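Long-range contacts in glycosyl hydrolase 25 (Streptococcus pneumoniae, PDB 4FF5), which probably hydrolyses glycosidic bonds of the bacterial cell wall, as other family 25 hydrolases do, and participates in the invasion of host cells: residues A[224-228]-A[251-255]; A[116-120]-A[262-266]. All coordinates share one frame; numbering follows the deposited sequence. Where two conformers were deposited one is given.

In the fold
Both contacts lie at the end of the TIM-type barrel where its parallel strands begin; in this fold the active site normally lies at the other end, so both are probably structural. They lie at the two ends of helix 255-263. Interaction 1 joins the approach to strand 228-232 to the turn that leads into this helix; interaction 2 sets the last turn of the helix against strand 118-123. Their centres are about 17 Å apart, with interaction 1 falling wholly within the chain between the two segments of interaction 2. Leu262 connects them: its CD1 lies 3.8 Å from Ile228 CG2, and its CD2 3.9 Å from Asp227 OD2.

Interaction 1 of 2, residues A[224-228]-A[251-255]; sequences LDYDI and PLKNK
Lys253 extends its side chain across segment 224-228 and brings its ammonium group to two acids, Asp225 and Asp227, which it meets from directions roughly at right angles. NZ is 3.0 Å from Asp225 OD2, a hydrogen-bonded salt bridge that meets the oxygen on its anti side, 19° out of the carboxylate plane. Asp225 was modelled in two conformers, so this bridge may be held only part of the time. Asp227 OD1 makes a longer salt bridge, 3.8 Å from NZ, and is closer to the methylene CE at 3.4 Å. A water closes the gap, donating to Asp227 OD1 at 2.9 Å and accepting from Lys253 NZ at 3.2 Å. The lysine chain bends at its second torsion (chi2 -75°), which lays CE beside the backbone carbonyl Tyr226 O, at 3.7 Å. Lysine suits this place because its aliphatic stem can lie over the backbone while its charge reaches the two acids.

A second, apolar touch lies beside this network. Leu252 CD1 approaches the phenolic end of Tyr226 obliquely and comes within 4.0 Å of OH, while the ring itself is buried.

Asp227 has stronger partners elsewhere: its OD2 is hydrogen-bonded to Ser203 OG and forms a salt bridge with Lys261 of helix 255-263. The pair of segments thus bridges the entrance to strand 228-232 and the exit from strand 244-249, with Tyr226 packed against strand 203-207 and Asn254, the N-cap of helix 255-263, accepting a hydrogen bond from Glu257 N with its side-chain OD1.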
loop_
_atom_site.group_PDB
_atom_site.type_symbol
_atom_site.label_atom_id
_atom_site.label_comp_id
_atom_site.label_asym_id
_atom_site.label_seq_id
_atom_site.Cartn_x
_atom_site.Cartn_y
_atom_site.Cartn_z
ATOM N N LEU A 224 2.439 18.100 6.757
ATOM C CA LEU A 224 3.171 17.477 5.642
ATOM C C LEU A 224 2.161 17.200 4.518
ATOM O O LEU A 224 1.054 16.782 4.834
ATOM C CB LEU A 224 3.846 16.172 6.101
ATOM C CG LEU A 224 4.611 15.353 5.053
ATOM C CD1 LEU A 224 5.874 16.081 4.622
ATOM C CD2 LEU A 224 4.949 13.963 5.577
ATOM N N ASP A 225 2.534 17.414 3.245
ATOM C CA ASP A 225 1.597 17.217 2.109
ATOM C C ASP A 225 1.432 15.771 1.599
ATOM O O ASP A 225 1.956 15.374 0.537
ATOM C CB ASP A 225 1.950 18.132 0.934
ATOM C CG ASP A 225 3.132 17.629 0.143
ATOM O OD1 ASP A 225 4.163 17.299 0.763
ATOM O OD2 ASP A 225 3.028 17.559 -1.105
ATOM N N TYR A 226 0.647 14.987 2.306
ATOM C CA TYR A 226 0.434 13.587 1.932
ATOM C C TYR A 226 -0.608 13.445 0.789
ATOM O O TYR A 226 -1.489 14.298 0.616
ATOM C CB TYR A 226 0.029 12.815 3.189
ATOM C CG TYR A 226 -1.238 13.361 3.816
ATOM C CD1 TYR A 226 -2.491 12.854 3.458
ATOM C CD2 TYR A 226 -1.185 14.401 4.755
ATOM C CE1 TYR A 226 -3.653 13.374 4.003
ATOM C CE2 TYR A 226 -2.344 14.944 5.290
ATOM C CZ TYR A 226 -3.573 14.422 4.919
ATOM O OH TYR A 226 -4.721 14.922 5.479
ATOM N N ASP A 227 -0.508 12.350 0.032
ATOM C CA ASP A 227 -1.388 12.107 -1.105
ATOM C C ASP A 227 -2.596 11.253 -0.751
ATOM O O ASP A 227 -3.648 11.330 -1.391
ATOM C CB ASP A 227 -0.612 11.381 -2.206
ATOM C CG ASP A 227 0.329 12.283 -2.957
ATOM O OD1 ASP A 227 0.145 13.514 -2.932
ATOM O OD2 ASP A 227 1.255 11.752 -3.604
ATOM N N ILE A 228 -2.446 10.403 0.256
ATOM C CA ILE A 228 -3.470 9.382 0.497
ATOM C C ILE A 228 -3.527 9.069 2.005
ATOM O O ILE A 228 -2.511 9.094 2.698
ATOM C CB ILE A 228 -3.234 8.140 -0.423
ATOM C CG1 ILE A 228 -4.298 7.045 -0.204
ATOM C CG2 ILE A 228 -1.789 7.644 -0.340
ATOM C CD1 ILE A 228 -4.407 6.041 -1.345
ATOM N N PRO A 251 -8.297 15.202 0.507
ATOM C CA PRO A 251 -9.035 16.342 -0.047
ATOM C C PRO A 251 -8.182 17.602 -0.210
ATOM O O PRO A 251 -8.645 18.578 -0.803
ATOM C CB PRO A 251 -10.146 16.579 0.990
ATOM C CG PRO A 251 -10.357 15.229 1.595
ATOM C CD PRO A 251 -8.950 14.697 1.730
ATOM N N LEU A 252 -6.943 17.569 0.270
ATOM C CA LEU A 252 -6.034 18.703 0.088
ATOM C C LEU A 252 -5.331 18.688 -1.265
ATOM O O LEU A 252 -4.593 19.618 -1.597
ATOM C CB LEU A 252 -5.003 18.752 1.215
ATOM C CG LEU A 252 -5.616 19.007 2.593
ATOM C CD1 LEU A 252 -4.705 18.480 3.689
ATOM C CD2 LEU A 252 -5.910 20.497 2.789
ATOM N N LYS A 253 -5.546 17.625 -2.034
ATOM C CA LYS A 253 -4.914 17.470 -3.347
ATOM C C LYS A 253 -5.999 17.549 -4.416
ATOM O O LYS A 253 -7.180 17.418 -4.098
ATOM C CB LYS A 253 -4.179 16.112 -3.428
ATOM C CG LYS A 253 -2.976 15.975 -2.491
ATOM C CD LYS A 253 -1.799 16.776 -3.021
ATOM C CE LYS A 253 -0.628 16.750 -2.066
ATOM N NZ LYS A 253 0.575 17.283 -2.758
ATOM N N ASN A 254 -5.621 17.773 -5.673
ATOM C CA ASN A 254 -6.569 17.570 -6.773
ATOM C C ASN A 254 -6.804 16.066 -6.924
ATOM O O ASN A 254 -5.867 15.316 -7.194
ATOM C CB ASN A 254 -6.046 18.140 -8.085
ATOM C CG ASN A 254 -6.953 17.812 -9.264
ATOM O OD1 ASN A 254 -6.896 16.724 -9.834
ATOM N ND2 ASN A 254 -7.798 18.766 -9.639
ATOM N N LYS A 255 -8.047 15.631 -6.775
ATOM C CA LYS A 255 -8.324 14.204 -6.678
ATOM C C LYS A 255 -7.953 13.407 -7.938
ATOM O O LYS A 255 -7.245 12.379 -7.857
ATOM C CB LYS A 255 -9.774 13.943 -6.276
ATOM C CG LYS A 255 -10.018 12.478 -5.977
ATOM C CD LYS A 255 -11.358 12.259 -5.318
ATOM C CE LYS A 255 -11.421 10.844 -4.775
ATOM N NZ LYS A 255 -12.794 10.480 -4.368
HETATM O O HOH W 1 0.968 15.167 -5.132
#

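Interaction 2 of 2, residues A[116-120]-A[262-266]; sequences VPVAV and LFLKP
Pro117 and Phe263 meet where the last turn of a helix packs against the beginning of a strand, at the base of the TIM-type barrel of glycosyl hydrolase family 25. The two side chains cross at about a right angle. Pro117 CG comes 3.7 Å from Phe263 CB, and Pro117 CB lies 3.3 Å from Phe263 O, the main-chain carbonyl oxygen. The compact pyrrolidine ring suits the spot: it offers a rigid apolar surface to the helix end just before the chain enters strand 118-123.

The Phe263 ring runs past the proline toward the strand. With CG anti to the carbonyl carbon (chi1 -74°), the ring carries CD1 to 3.7 Å from Pro117 O. Its edge faces the backbone of Val118, whose N lies near the ring plane, 4.4 Å from CD1. Further along, Ala119 CB is 4.3 Å from CE1; a methyl group is small enough for the ring to lie this close to the strand. Leu264, the first residue beyond the helix, adds a light apolar touch to the same proline carbon, its CD2 4.3 Å from Pro117 CG.

Farther out, alternation along the strand sorts the side chains. Ala119 points toward the helix end, whereas Val118 points away from it and packs on Ile108 and Leu111 of helix 104-112. Backbone hydrogen bonds to Ala78 and Val80 on one neighbouring strand fix the position of Ala119. The Phe263 ring is further held by stacking on Phe259, one turn earlier in its own helix, and by contact with Ile79. The preceding residue supplies a polar tie, a hydrogen bond between the main-chain Leu262 O and the side-chain Ser149 OG.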
loop_
_atom_site.group_PDB
_atom_site.type_symbol
_atom_site.label_atom_id
_atom_site.label_comp_id
_atom_site.label_asym_id
_atom_site.label_seq_id
_atom_site.Cartn_x
_atom_site.Cartn_y
_atom_site.Cartn_z
ATOM N N VAL A 116 -8.913 -2.932 -12.587
ATOM C CA VAL A 116 -8.596 -2.132 -11.390
ATOM C C VAL A 116 -7.096 -1.889 -11.370
ATOM O O VAL A 116 -6.306 -2.830 -11.564
ATOM C CB VAL A 116 -8.986 -2.846 -10.067
ATOM C CG1 VAL A 116 -8.678 -1.972 -8.845
ATOM C CG2 VAL A 116 -10.441 -3.274 -10.074
ATOM N N PRO A 117 -6.680 -0.634 -11.133
ATOM C CA PRO A 117 -5.248 -0.448 -11.001
ATOM C C PRO A 117 -4.778 -0.882 -9.603
ATOM O O PRO A 117 -5.479 -0.673 -8.602
ATOM C CB PRO A 117 -5.069 1.045 -11.252
ATOM C CG PRO A 117 -6.346 1.654 -10.792
ATOM C CD PRO A 117 -7.416 0.644 -11.069
ATOM N N VAL A 118 -3.596 -1.488 -9.558
ATOM C CA VAL A 118 -3.116 -2.143 -8.359
ATOM C C VAL A 118 -1.682 -1.707 -8.112
ATOM O O VAL A 118 -0.834 -1.771 -9.011
ATOM C CB VAL A 118 -3.146 -3.687 -8.521
ATOM C CG1 VAL A 118 -2.615 -4.378 -7.268
ATOM C CG2 VAL A 118 -4.559 -4.164 -8.833
ATOM N N ALA A 119 -1.429 -1.259 -6.890
ATOM C CA ALA A 119 -0.097 -0.953 -6.418
ATOM C C ALA A 119 0.259 -2.015 -5.391
ATOM O O ALA A 119 -0.581 -2.855 -5.056
ATOM C CB ALA A 119 -0.092 0.437 -5.789
ATOM N N VAL A 120 1.488 -1.979 -4.873
ATOM C CA VAL A 120 1.915 -2.995 -3.932
ATOM C C VAL A 120 2.568 -2.363 -2.704
ATOM O O VAL A 120 3.024 -1.226 -2.770
ATOM C CB VAL A 120 2.884 -4.033 -4.578
ATOM C CG1 VAL A 120 2.133 -4.948 -5.566
ATOM C CG2 VAL A 120 4.116 -3.360 -5.197
ATOM N N LEU A 262 -0.904 8.028 -8.554
ATOM C CA LEU A 262 -0.737 6.840 -7.699
ATOM C C LEU A 262 -1.125 5.541 -8.377
ATOM O O LEU A 262 -0.611 4.472 -8.014
ATOM C CB LEU A 262 -1.528 6.990 -6.393
ATOM C CG LEU A 262 -1.143 8.197 -5.503
ATOM C CD1 LEU A 262 -1.843 8.120 -4.153
ATOM C CD2 LEU A 262 0.355 8.297 -5.291
ATOM N N PHE A 263 -2.042 5.632 -9.335
ATOM C CA PHE A 263 -2.629 4.434 -9.928
ATOM C C PHE A 263 -2.513 4.284 -11.435
ATOM O O PHE A 263 -2.626 3.179 -11.952
ATOM C CB PHE A 263 -4.066 4.304 -9.472
ATOM C CG PHE A 263 -4.163 3.868 -8.047
ATOM C CD1 PHE A 263 -3.913 2.540 -7.697
ATOM C CD2 PHE A 263 -4.425 4.787 -7.047
ATOM C CE1 PHE A 263 -3.965 2.135 -6.375
ATOM C CE2 PHE A 263 -4.470 4.389 -5.717
ATOM C CZ PHE A 263 -4.244 3.058 -5.382
ATOM N N LEU A 264 -2.278 5.379 -12.136
ATOM C CA LEU A 264 -2.345 5.341 -13.595
ATOM C C LEU A 264 -1.023 5.698 -14.280
ATOM O O LEU A 264 -1.004 6.021 -15.467
ATOM C CB LEU A 264 -3.518 6.202 -14.085
ATOM C CG LEU A 264 -4.957 5.855 -13.650
ATOM C CD1 LEU A 264 -5.965 6.841 -14.240
ATOM C CD2 LEU A 264 -5.370 4.424 -13.965
ATOM N N LYS A 265 0.088 5.620 -13.541
ATOM C CA LYS A 265 1.420 5.898 -14.114
ATOM C C LYS A 265 2.512 4.875 -13.728
ATOM O O LYS A 265 3.510 5.251 -13.112
ATOM C CB LYS A 265 1.907 7.310 -13.748
ATOM C CG LYS A 265 0.922 8.445 -13.993
ATOM C CD LYS A 265 1.569 9.767 -14.395
ATOM C CE LYS A 265 3.070 9.861 -14.146
ATOM N NZ LYS A 265 3.622 11.149 -14.644
ATOM N N PRO A 266 2.341 3.584 -14.087
ATOM C CA PRO A 266 3.418 2.637 -13.773
ATOM C C PRO A 266 4.593 2.787 -14.745
ATOM O O PRO A 266 5.708 3.105 -14.319
ATOM C CB PRO A 266 2.754 1.280 -13.965
ATOM C CG PRO A 266 1.710 1.523 -15.003
ATOM C CD PRO A 266 1.238 2.939 -14.829
#